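Local atomic coordinates of gamma-glutamyltranspeptidase (Ggt) (PDB entry 5BPK), a protein that probably transfers or hydrolyses the gamma-glutamyl group of glutathione and related compounds. Residues A28-D31 / L36-N39; E40-S45 / N50-G55; D60-E65 / R69-M74; T77-L80 / F86-V89. All blocks are in the same frame, centred on the assembly; numbering follows the deposited sequence.

All four contacts follow one another in series along the chain; none nests within or crosses another. After strand 13-19 the chain enters a long irregular excursion, and contact 1 (28-31 with 36-39) closes its first loop, far out from the centre of the chain. Contact 2 (40-45 with 50-55) follows at once, and contact 3 (60-65 with 69-74) closes the next loop, their centres about 9 Å apart. These two touch: the backbone O of Asp-43 meets ND2 of Asn-62 at 2.7 Å, and both reach the bound inhibitor. Contact 4 then pairs strands 77-81 and 84-89 as a hairpin, its centre about 28 Å from that of contact 2.

Contact 1: residues A28-D31 / L36-N39; sequences ASID and LLNN
Leu-37 sends its side chain toward Ala-28 and Ile-30 on the other arm of the loop. Its CB sits 3.4 Å from the carbonyl O of Ala-28, and CG stays close to the same oxygen. Beyond CG the two methyls turn to Ile-30: CD2 comes 3.9 Å from CG1 of Ile-30, while CD1 meets CD1 of Ile-30 at 3.8 Å and has CB of Ala-28 farther off at 4.4 Å. The leucine and isoleucine chains cross at a slant. Ile-30 reaches back across the loop because CG1 lies beside its own backbone N (chi1 -66°), and its CD1 ends nearer the partner than its root.

The Ala-28 oxygen also takes the N-H of Leu-37, N to O 2.8 Å, in a nearly straight bond (172° at the hydrogen). It is the one hydrogen bond between the arms, and Ser-29 and Leu-36 form a single bridge. Apart from Leu-37, CD2 of Leu-36 lies 3.5 Å from OG of Ser-29, whose polar partner is Ser-193 of the neighbouring Ggt chain.

The two arms lie in the long loop between strands 13-19 and 77-81, with Tyr-131 and Phe-197 of the neighbouring Ggt chain packed against them.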
loop_
_atom_site.group_PDB
_atom_site.type_symbol
_atom_site.label_atom_id
_atom_site.label_comp_id
_atom_site.label_asym_id
_atom_site.label_seq_id
_atom_site.Cartn_x
_atom_site.Cartn_y
_atom_site.Cartn_z
ATOM N N ALA B 28 18.262 -4.242 -5.759
ATOM C CA ALA B 28 18.894 -4.556 -7.051
ATOM C C ALA B 28 18.154 -3.854 -8.175
ATOM O O ALA B 28 16.923 -3.937 -8.272
ATOM C CB ALA B 28 18.897 -6.055 -7.306
ATOM N N SER B 29 18.912 -3.179 -9.029
ATOM C CA SER B 29 18.366 -2.473 -10.169
ATOM C C SER B 29 18.550 -3.305 -11.435
ATOM O O SER B 29 19.429 -4.170 -11.498
ATOM C CB SER B 29 19.084 -1.135 -10.347
ATOM O OG SER B 29 19.001 -0.331 -9.188
ATOM N N ILE B 30 17.737 -3.030 -12.448
ATOM C CA ILE B 30 17.953 -3.614 -13.773
ATOM C C ILE B 30 18.972 -2.766 -14.545
ATOM O O ILE B 30 18.717 -1.611 -14.892
ATOM C CB ILE B 30 16.637 -3.794 -14.556
ATOM C CG1 ILE B 30 15.746 -4.835 -13.860
ATOM C CG2 ILE B 30 16.915 -4.216 -16.017
ATOM C CD1 ILE B 30 16.307 -6.247 -13.815
ATOM N N ASP B 31 20.155 -3.345 -14.764
ATOM C CA ASP B 31 21.252 -2.627 -15.416
ATOM C C ASP B 31 20.842 -2.190 -16.817
ATOM O O ASP B 31 20.390 -3.001 -17.636
ATOM C CB ASP B 31 22.522 -3.484 -15.454
ATOM C CG ASP B 31 23.803 -2.650 -15.540
ATOM O OD1 ASP B 31 23.730 -1.433 -15.754
ATOM O OD2 ASP B 31 24.892 -3.227 -15.380
ATOM N N LEU B 36 14.685 0.077 -9.734
ATOM C CA LEU B 36 14.839 -0.953 -8.716
ATOM C C LEU B 36 13.790 -2.050 -8.840
ATOM O O LEU B 36 12.619 -1.777 -9.104
ATOM C CB LEU B 36 14.723 -0.337 -7.322
ATOM C CG LEU B 36 15.950 0.419 -6.827
ATOM C CD1 LEU B 36 15.583 1.419 -5.745
ATOM C CD2 LEU B 36 17.034 -0.546 -6.344
ATOM N N LEU B 37 14.228 -3.286 -8.638
ATOM C CA LEU B 37 13.320 -4.432 -8.532
ATOM C C LEU B 37 12.636 -4.488 -7.166
ATOM O O LEU B 37 13.227 -4.160 -6.129
ATOM C CB LEU B 37 14.097 -5.733 -8.734
ATOM C CG LEU B 37 14.584 -5.945 -10.158
ATOM C CD1 LEU B 37 15.712 -6.960 -10.145
ATOM C CD2 LEU B 37 13.428 -6.367 -11.087
ATOM N N ASN B 38 11.389 -4.929 -7.180
ATOM C CA ASN B 38 10.662 -5.237 -5.956
ATOM C C ASN B 38 11.250 -6.438 -5.234
ATOM O O ASN B 38 11.940 -7.260 -5.845
ATOM C CB ASN B 38 9.190 -5.505 -6.275
ATOM C CG ASN B 38 8.991 -6.777 -7.077
ATOM O OD1 ASN B 38 8.893 -7.868 -6.505
ATOM N ND2 ASN B 38 8.961 -6.653 -8.411
ATOM N N ASN B 39 10.987 -6.530 -3.930
ATOM C CA ASN B 39 11.145 -7.805 -3.216
ATOM C C ASN B 39 9.784 -8.315 -2.732
ATOM O O ASN B 39 9.613 -8.757 -1.586
ATOM C CB ASN B 39 12.249 -7.767 -2.132
ATOM C CG ASN B 39 12.011 -6.745 -1.022
ATOM O OD1 ASN B 39 11.117 -5.912 -1.086
ATOM N ND2 ASN B 39 12.859 -6.804 0.003
#

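Contact 2: residues E40-S45 / N50-G55; sequences EMDDFS and NPNLYG. With 4UD ((2S)-amino[(5S)-4,5-dihydro-1,2-oxazol-5-yl]acetic acid), chain O.
Asp-42 accepts both direct hydrogen bonds between the arms, one from Asn-52 and one from Leu-53. The ND2 of Asn-52 donates to the backbone O of Asp-42 over 3.1 Å, with that oxygen close to the amide plane. In return OD2 of Asp-42 accepts the backbone N-H of Leu-53, N to OD2 3.1 Å, on its syn lone pair. The carboxylate gets there by turning CG away from its backbone N (chi1 -168°), and its plane lies only 21° from that of the Asn-52 amide. OD1 is held by Ser-127 of the neighbouring Ggt chain.

Within the second arm, OD1 of Asn-52 accepts from the N of Tyr-54 at 3.0 Å, an Asx turn inside the type I turn 52-55. The donor stands above the carbonyl plane.

Water adds two bridges: one joins OD1 of Asp-43 to ND2 of Asn-52, the other OG of Ser-45 to O of Asn-50.

The remaining touches set carbon against carboxylate oxygen: CG of Leu-53 lies 3.4 Å from OD2 of Asp-42, and OD1 of Asp-43 meets the edge of the Tyr-54 ring at CE2, 3.9 Å away.

Two carboxylates meet the inhibitor's amino group. Its N7 donates to OD2 of Asp-43 at 2.7 Å and, weakly, to OE2 of Glu-40 at 2.8 Å; Arg-103 of the neighbouring Ggt chain bridges to both carboxylates.

Both arms line the ligand pocket, the 3-10 segment 40-43 through Glu-40 and Asp-43 and the arm 50-55 through Tyr-54, whose OH is bonded to Asn-21; both lie in the long loop between strands 13-19 and 77-81.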
loop_
_atom_site.group_PDB
_atom_site.type_symbol
_atom_site.label_atom_id
_atom_site.label_comp_id
_atom_site.label_asym_id
_atom_site.label_seq_id
_atom_site.Cartn_x
_atom_site.Cartn_y
_atom_site.Cartn_z
ATOM N N GLU B 40 8.812 -8.263 -3.643
ATOM C CA GLU B 40 7.447 -8.663 -3.315
ATOM C C GLU B 40 7.305 -10.164 -3.054
ATOM O O GLU B 40 6.301 -10.596 -2.481
ATOM C CB GLU B 40 6.458 -8.236 -4.410
ATOM C CG GLU B 40 5.187 -7.584 -3.892
ATOM C CD GLU B 40 5.444 -6.174 -3.369
ATOM O OE1 GLU B 40 5.934 -5.310 -4.152
ATOM O OE2 GLU B 40 5.163 -5.936 -2.182
ATOM N N MET B 41 8.284 -10.972 -3.456
ATOM C CA MET B 41 8.192 -12.415 -3.166
ATOM C C MET B 41 8.152 -12.719 -1.672
ATOM O O MET B 41 7.609 -13.742 -1.282
ATOM C CB MET B 41 9.309 -13.211 -3.849
ATOM C CG MET B 41 9.271 -13.131 -5.379
ATOM S SD MET B 41 7.817 -13.902 -6.152
ATOM C CE MET B 41 8.226 -15.649 -5.981
ATOM N N ASP B 42 8.702 -11.835 -0.837
ATOM C CA ASP B 42 8.625 -12.002 0.630
ATOM C C ASP B 42 7.202 -11.844 1.209
ATOM O O ASP B 42 6.975 -12.103 2.391
ATOM C CB ASP B 42 9.574 -11.031 1.351
ATOM C CG ASP B 42 9.737 -11.364 2.831
ATOM O OD1 ASP B 42 10.317 -12.435 3.133
ATOM O OD2 ASP B 42 9.268 -10.570 3.687
ATOM N N ASP B 43 6.259 -11.364 0.409
ATOM C CA ASP B 43 4.870 -11.320 0.852
ATOM C C ASP B 43 4.163 -12.667 0.722
ATOM O O ASP B 43 3.064 -12.821 1.242
ATOM C CB ASP B 43 4.090 -10.232 0.122
ATOM C CG ASP B 43 4.305 -8.847 0.716
ATOM O OD1 ASP B 43 4.999 -8.702 1.746
ATOM O OD2 ASP B 43 3.766 -7.892 0.130
ATOM N N PHE B 44 4.774 -13.627 0.030
ATOM C CA PHE B 44 4.337 -15.035 0.119
ATOM C C PHE B 44 4.752 -15.621 1.461
ATOM O O PHE B 44 5.696 -15.148 2.100
ATOM C CB PHE B 44 4.969 -15.907 -0.968
ATOM C CG PHE B 44 4.362 -15.740 -2.339
ATOM C CD1 PHE B 44 3.076 -16.191 -2.599
ATOM C CD2 PHE B 44 5.089 -15.157 -3.377
ATOM C CE1 PHE B 44 2.512 -16.063 -3.858
ATOM C CE2 PHE B 44 4.537 -15.036 -4.643
ATOM C CZ PHE B 44 3.241 -15.481 -4.883
ATOM N N SER B 45 4.064 -16.682 1.864
ATOM C CA SER B 45 4.595 -17.569 2.887
ATOM C C SER B 45 5.621 -18.457 2.195
ATOM O O SER B 45 5.266 -19.280 1.344
ATOM C CB SER B 45 3.492 -18.401 3.538
ATOM O OG SER B 45 4.047 -19.283 4.497
ATOM N N ASN B 50 6.543 -19.350 8.921
ATOM C CA ASN B 50 7.699 -18.442 8.929
ATOM C C ASN B 50 7.229 -16.982 8.870
ATOM O O ASN B 50 6.495 -16.632 7.956
ATOM C CB ASN B 50 8.602 -18.731 7.730
ATOM C CG ASN B 50 9.765 -17.765 7.623
ATOM O OD1 ASN B 50 9.783 -16.885 6.750
ATOM N ND2 ASN B 50 10.755 -17.932 8.496
ATOM N N PRO B 51 7.642 -16.140 9.844
ATOM C CA PRO B 51 7.242 -14.731 9.820
ATOM C C PRO B 51 8.036 -13.951 8.784
ATOM O O PRO B 51 9.250 -14.116 8.690
ATOM C CB PRO B 51 7.593 -14.242 11.233
ATOM C CG PRO B 51 8.732 -15.109 11.650
ATOM C CD PRO B 51 8.486 -16.450 11.020
ATOM N N ASN B 52 7.357 -13.083 8.034
ATOM C CA ASN B 52 8.021 -12.263 7.014
ATOM C C ASN B 52 8.464 -10.915 7.585
ATOM O O ASN B 52 8.494 -10.737 8.804
ATOM C CB ASN B 52 7.140 -12.136 5.752
ATOM C CG ASN B 52 6.013 -11.096 5.873
ATOM O OD1 ASN B 52 5.686 -10.602 6.955
ATOM N ND2 ASN B 52 5.408 -10.777 4.730
ATOM N N LEU B 53 8.820 -9.980 6.704
ATOM C CA LEU B 53 9.321 -8.657 7.109
ATOM C C LEU B 53 8.383 -7.923 8.078
ATOM O O LEU B 53 8.839 -7.090 8.860
ATOM C CB LEU B 53 9.580 -7.782 5.876
ATOM C CG LEU B 53 10.891 -7.994 5.108
ATOM C CD1 LEU B 53 10.884 -7.172 3.813
ATOM C CD2 LEU B 53 12.107 -7.635 5.956
ATOM N N TYR B 54 7.084 -8.220 8.015
ATOM C CA TYR B 54 6.096 -7.554 8.882
ATOM C C TYR B 54 5.572 -8.459 10.004
ATOM O O TYR B 54 4.614 -8.107 10.696
ATOM C CB TYR B 54 4.947 -6.979 8.036
ATOM C CG TYR B 54 5.471 -6.210 6.850
ATOM C CD1 TYR B 54 6.052 -4.965 7.027
ATOM C CD2 TYR B 54 5.449 -6.750 5.566
ATOM C CE1 TYR B 54 6.564 -4.254 5.962
ATOM C CE2 TYR B 54 5.965 -6.043 4.490
ATOM C CZ TYR B 54 6.523 -4.792 4.698
ATOM O OH TYR B 54 7.056 -4.080 3.641
ATOM N N GLY B 55 6.217 -9.608 10.195
ATOM C CA GLY B 55 5.785 -10.573 11.209
ATOM C C GLY B 55 4.500 -11.306 10.860
ATOM O O GLY B 55 3.837 -11.874 11.731
HETATM C C3 4UD O . 4.102 -1.176 1.832
HETATM C C4 4UD O . 3.426 -3.188 1.183
HETATM C C5 4UD O . 4.735 -2.460 1.422
HETATM C C6 4UD O . 3.468 -4.711 1.379
HETATM C C8 4UD O . 2.100 -5.231 1.000
HETATM O O9 4UD O . 1.805 -5.426 -0.154
HETATM O O10 4UD O . 1.175 -5.480 1.955
HETATM N N7 4UD O . 4.459 -5.321 0.481
HETATM O O2 4UD O . 2.511 -2.658 2.139
HETATM N N1 4UD O . 2.884 -1.378 2.211
HETATM O O HOH W 1 3.224 -8.896 3.895
HETATM O O HOH W 2 4.464 -18.153 7.031
#

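Contact 3: residues D60-E65 / R69-M74; sequences DANAIE and RPLSSM. With 4UD ((2S)-amino[(5S)-4,5-dihydro-1,2-oxazol-5-yl]acetic acid), chain O.
OD1 of Asn-62 is gripped from two directions. The backbone N-H of Leu-71 donates to it across the contact, N to OD1 3.0 Å, arriving tilted 34° from the carbonyl plane, and a water donates to it at 2.8 Å. The same water gives its other proton to the backbone O of Arg-69, a second tie to the far arm. Asn-62 extends with CG opposite its backbone N (chi1 -169°), which carries the amide to the other arm, over CB of Leu-71, 3.2 Å from OD1. The remaining amide atom, ND2, is spent on the backbone O of Asp-43, so one side chain joins three pieces of the loop.

Farther along, the 69-74 arm holds the inhibitor's carboxylate. OG of Ser-72 donates to the ligand's O9 at 2.6 Å. The backbone N of Ser-73 donates to the ligand's O10 at 2.8 Å, nearly straight. The N of Met-74 donates to OG of Ser-72, an ST turn, consistent with the hydroxyl keeping its proton for O9.

A buried amide with both ends engaged fixes the arm at Leu-71, while the next two residues present donors suited to a carboxylate, consistent with recognition of the alpha-carboxylate of a glutamyl substrate.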
loop_
_atom_site.group_PDB
_atom_site.type_symbol
_atom_site.label_atom_id
_atom_site.label_comp_id
_atom_site.label_asym_id
_atom_site.label_seq_id
_atom_site.Cartn_x
_atom_site.Cartn_y
_atom_site.Cartn_z
ATOM N N ASP B 60 -0.851 -22.716 3.427
ATOM C CA ASP B 60 -1.170 -23.105 2.055
ATOM C C ASP B 60 -1.761 -21.971 1.216
ATOM O O ASP B 60 -1.429 -21.813 0.040
ATOM C CB ASP B 60 -2.143 -24.287 2.058
ATOM C CG ASP B 60 -1.474 -25.610 2.401
ATOM O OD1 ASP B 60 -0.235 -25.744 2.261
ATOM O OD2 ASP B 60 -2.213 -26.533 2.782
ATOM N N ALA B 61 -2.638 -21.176 1.813
ATOM C CA ALA B 61 -3.391 -20.199 1.045
ATOM C C ALA B 61 -2.460 -19.187 0.376
ATOM O O ALA B 61 -2.702 -18.790 -0.758
ATOM C CB ALA B 61 -4.434 -19.508 1.925
ATOM N N ASN B 62 -1.391 -18.797 1.074
ATOM C CA ASN B 62 -0.425 -17.819 0.547
ATOM C C ASN B 62 0.948 -18.425 0.218
ATOM O O ASN B 62 1.983 -17.734 0.242
ATOM C CB ASN B 62 -0.284 -16.649 1.525
ATOM C CG ASN B 62 0.492 -15.474 0.929
ATOM O OD1 ASN B 62 0.373 -15.153 -0.273
ATOM N ND2 ASN B 62 1.288 -14.819 1.773
ATOM N N ALA B 63 0.958 -19.717 -0.108
ATOM C CA ALA B 63 2.166 -20.369 -0.603
ATOM C C ALA B 63 2.488 -19.924 -2.037
ATOM O O ALA B 63 1.616 -19.472 -2.802
ATOM C CB ALA B 63 2.008 -21.904 -0.546
ATOM N N ILE B 64 3.740 -20.096 -2.418
ATOM C CA ILE B 64 4.191 -19.733 -3.754
ATOM C C ILE B 64 3.719 -20.751 -4.791
ATOM O O ILE B 64 3.805 -21.964 -4.569
ATOM C CB ILE B 64 5.739 -19.662 -3.827
ATOM C CG1 ILE B 64 6.273 -18.573 -2.894
ATOM C CG2 ILE B 64 6.191 -19.434 -5.272
ATOM C CD1 ILE B 64 7.768 -18.652 -2.641
ATOM N N GLU B 65 3.190 -20.242 -5.898
ATOM C CA GLU B 65 2.931 -21.018 -7.117
ATOM C C GLU B 65 3.269 -20.127 -8.310
ATOM O O GLU B 65 3.122 -18.899 -8.235
ATOM C CB GLU B 65 1.456 -21.427 -7.229
ATOM C CG GLU B 65 1.120 -22.809 -6.718
ATOM C CD GLU B 65 -0.261 -23.272 -7.157
ATOM O OE1 GLU B 65 -0.408 -23.856 -8.263
ATOM O OE2 GLU B 65 -1.205 -23.059 -6.392
ATOM N N ARG B 69 -0.173 -14.273 -7.349
ATOM C CA ARG B 69 0.127 -12.952 -6.801
ATOM C C ARG B 69 0.268 -13.067 -5.284
ATOM O O ARG B 69 -0.617 -13.596 -4.633
ATOM C CB ARG B 69 -1.001 -11.986 -7.176
ATOM C CG ARG B 69 -1.144 -11.765 -8.692
ATOM C CD ARG B 69 -2.460 -11.070 -9.098
ATOM N NE ARG B 69 -2.685 -11.335 -10.524
ATOM C CZ ARG B 69 -2.513 -10.472 -11.524
ATOM N NH1 ARG B 69 -2.225 -9.200 -11.302
ATOM N NH2 ARG B 69 -2.676 -10.893 -12.766
ATOM N N PRO B 70 1.375 -12.562 -4.717
ATOM C CA PRO B 70 1.553 -12.694 -3.272
ATOM C C PRO B 70 0.543 -11.859 -2.501
ATOM O O PRO B 70 0.228 -10.737 -2.913
ATOM C CB PRO B 70 2.969 -12.164 -3.036
ATOM C CG PRO B 70 3.262 -11.305 -4.216
ATOM C CD PRO B 70 2.543 -11.931 -5.360
ATOM N N LEU B 71 0.050 -12.403 -1.389
ATOM C CA LEU B 71 -0.924 -11.705 -0.569
ATOM C C LEU B 71 -0.396 -10.349 -0.107
ATOM O O LEU B 71 0.729 -10.249 0.364
ATOM C CB LEU B 71 -1.302 -12.538 0.653
ATOM C CG LEU B 71 -2.415 -11.977 1.535
ATOM C CD1 LEU B 71 -3.740 -12.021 0.806
ATOM C CD2 LEU B 71 -2.484 -12.726 2.860
ATOM N N SER B 72 -1.244 -9.332 -0.225
ATOM C CA SER B 72 -0.939 -7.980 0.240
ATOM C C SER B 72 -1.802 -7.601 1.452
ATOM O O SER B 72 -2.820 -8.237 1.738
ATOM C CB SER B 72 -1.213 -6.982 -0.887
ATOM O OG SER B 72 -0.784 -5.661 -0.548
ATOM N N SER B 73 -1.375 -6.548 2.141
ATOM C CA SER B 73 -2.178 -5.857 3.153
ATOM C C SER B 73 -2.647 -4.487 2.677
ATOM O O SER B 73 -3.336 -3.777 3.414
ATOM C CB SER B 73 -1.360 -5.663 4.436
ATOM O OG SER B 73 -0.936 -6.889 4.998
ATOM N N MET B 74 -2.261 -4.097 1.463
ATOM C CA MET B 74 -2.605 -2.761 0.951
ATOM C C MET B 74 -4.122 -2.565 0.865
ATOM O O MET B 74 -4.859 -3.444 0.384
ATOM C CB MET B 74 -1.912 -2.467 -0.384
ATOM C CG MET B 74 -0.378 -2.336 -0.231
ATOM S SD MET B 74 0.529 -1.804 -1.688
ATOM C CE MET B 74 0.549 -3.278 -2.702
HETATM C C3 4UD O . 4.102 -1.176 1.832
HETATM C C4 4UD O . 3.426 -3.188 1.183
HETATM C C5 4UD O . 4.735 -2.460 1.422
HETATM C C6 4UD O . 3.468 -4.711 1.379
HETATM C C8 4UD O . 2.100 -5.231 1.000
HETATM O O9 4UD O . 1.805 -5.426 -0.154
HETATM O O10 4UD O . 1.175 -5.480 1.955
HETATM N N7 4UD O . 4.459 -5.321 0.481
HETATM O O2 4UD O . 2.511 -2.658 2.139
HETATM N N1 4UD O . 2.884 -1.378 2.211
HETATM O O HOH W 3 -1.265 -15.411 -2.565
#

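Contact 4: residues T77-L80 / F86-V89; sequences TIVL and FLVV
Val-79 and Leu-87 lie side by side and point the same way, their CB atoms 3.9 Å apart. CG2 of Val-79 carries the touch on toward CD1 of Leu-87. The other branch of Val-79, CG1, is placed opposite the backbone N (chi1 -178°), which brings it to the edge of the Phe-86 ring, 4.1 Å from CD2. On the same face Thr-77 pairs with Val-89, whose CG1 approaches CB of the threonine at 3.9 Å. Ile-78 and Val-88 occupy the other face and meet more loosely, CG1 to CG1 4.3 Å.

Around this apolar centre runs the backbone ladder. Thr-77 and Val-89 form a hydrogen-bonded pair, each N donating to the other's O at 2.9 Å. Ile-78 and Val-88 are the non-hydrogen-bonded pair between, where CA of Ile-78 makes a C-H contact with O of Leu-87. That oxygen also receives the N of Val-79. Val-79 O accepts twice, from the N of Phe-86 at 2.8 Å in its carbonyl plane and from the N of Leu-87 at 3.0 Å with a tilt. At the polar edge, OG1 of Thr-77 bonds to the backbone O of Ser-75.

Helix 96-109 packs against Thr-77, Phe-86 and Val-89, and strand 13-19 against Ile-78 and Val-88. The sheet continues through 166-171 on one side and a strand of the neighbouring Ggt chain on the other. Phe-86 and Leu-87 both facing Val-79 make a classic beta bulge in an antiparallel hairpin, set between helix and strand layers as in the sandwich of Ntn hydrolases.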
loop_
_atom_site.group_PDB
_atom_site.type_symbol
_atom_site.label_atom_id
_atom_site.label_comp_id
_atom_site.label_asym_id
_atom_site.label_seq_id
_atom_site.Cartn_x
_atom_site.Cartn_y
_atom_site.Cartn_z
ATOM N N THR B 77 -8.721 2.719 -0.283
ATOM C CA THR B 77 -10.125 2.729 0.111
ATOM C C THR B 77 -10.812 4.025 -0.281
ATOM O O THR B 77 -10.228 5.116 -0.218
ATOM C CB THR B 77 -10.245 2.495 1.638
ATOM O OG1 THR B 77 -9.629 1.238 1.968
ATOM C CG2 THR B 77 -11.706 2.482 2.122
ATOM N N ILE B 78 -12.078 3.885 -0.647
ATOM C CA ILE B 78 -12.973 5.008 -0.865
ATOM C C ILE B 78 -14.213 4.773 -0.001
ATOM O O ILE B 78 -14.782 3.676 -0.008
ATOM C CB ILE B 78 -13.362 5.153 -2.351
ATOM C CG1 ILE B 78 -12.121 5.467 -3.191
ATOM C CG2 ILE B 78 -14.428 6.226 -2.521
ATOM C CD1 ILE B 78 -12.353 5.411 -4.693
ATOM N N VAL B 79 -14.610 5.790 0.754
ATOM C CA VAL B 79 -15.836 5.738 1.537
ATOM C C VAL B 79 -16.851 6.636 0.848
ATOM O O VAL B 79 -16.526 7.763 0.461
ATOM C CB VAL B 79 -15.617 6.191 2.996
ATOM C CG1 VAL B 79 -16.907 6.081 3.808
ATOM C CG2 VAL B 79 -14.522 5.351 3.652
ATOM N N LEU B 80 -18.068 6.121 0.688
ATOM C CA LEU B 80 -19.155 6.857 0.042
ATOM C C LEU B 80 -20.240 7.193 1.038
ATOM O O LEU B 80 -20.499 6.439 1.971
ATOM C CB LEU B 80 -19.773 6.036 -1.099
ATOM C CG LEU B 80 -18.792 5.486 -2.134
ATOM C CD1 LEU B 80 -19.509 4.518 -3.090
ATOM C CD2 LEU B 80 -18.112 6.612 -2.904
ATOM N N PHE B 86 -16.958 10.491 -0.211
ATOM C CA PHE B 86 -16.840 11.118 1.106
ATOM C C PHE B 86 -15.379 11.121 1.579
ATOM O O PHE B 86 -14.867 12.160 2.000
ATOM C CB PHE B 86 -17.764 10.402 2.108
ATOM C CG PHE B 86 -17.676 10.929 3.519
ATOM C CD1 PHE B 86 -18.038 12.234 3.814
ATOM C CD2 PHE B 86 -17.267 10.104 4.565
ATOM C CE1 PHE B 86 -17.978 12.717 5.120
ATOM C CE2 PHE B 86 -17.194 10.575 5.869
ATOM C CZ PHE B 86 -17.552 11.889 6.148
ATOM N N LEU B 87 -14.723 9.960 1.530
ATOM C CA LEU B 87 -13.297 9.851 1.856
ATOM C C LEU B 87 -12.524 9.064 0.808
ATOM O O LEU B 87 -13.035 8.097 0.248
ATOM C CB LEU B 87 -13.094 9.162 3.210
ATOM C CG LEU B 87 -13.695 9.831 4.451
ATOM C CD1 LEU B 87 -13.668 8.882 5.663
ATOM C CD2 LEU B 87 -12.960 11.145 4.768
ATOM N N VAL B 88 -11.288 9.493 0.552
ATOM C CA VAL B 88 -10.317 8.743 -0.237
ATOM C C VAL B 88 -9.104 8.568 0.669
ATOM O O VAL B 88 -8.514 9.547 1.131
ATOM C CB VAL B 88 -9.942 9.478 -1.541
ATOM C CG1 VAL B 88 -9.151 8.543 -2.485
ATOM C CG2 VAL B 88 -11.197 10.023 -2.222
ATOM N N VAL B 89 -8.756 7.324 0.970
ATOM C CA VAL B 89 -7.776 7.063 2.009
ATOM C C VAL B 89 -6.963 5.795 1.738
ATOM O O VAL B 89 -7.418 4.870 1.081
ATOM C CB VAL B 89 -8.476 7.008 3.386
ATOM C CG1 VAL B 89 -9.460 5.867 3.434
ATOM C CG2 VAL B 89 -7.474 6.954 4.531
#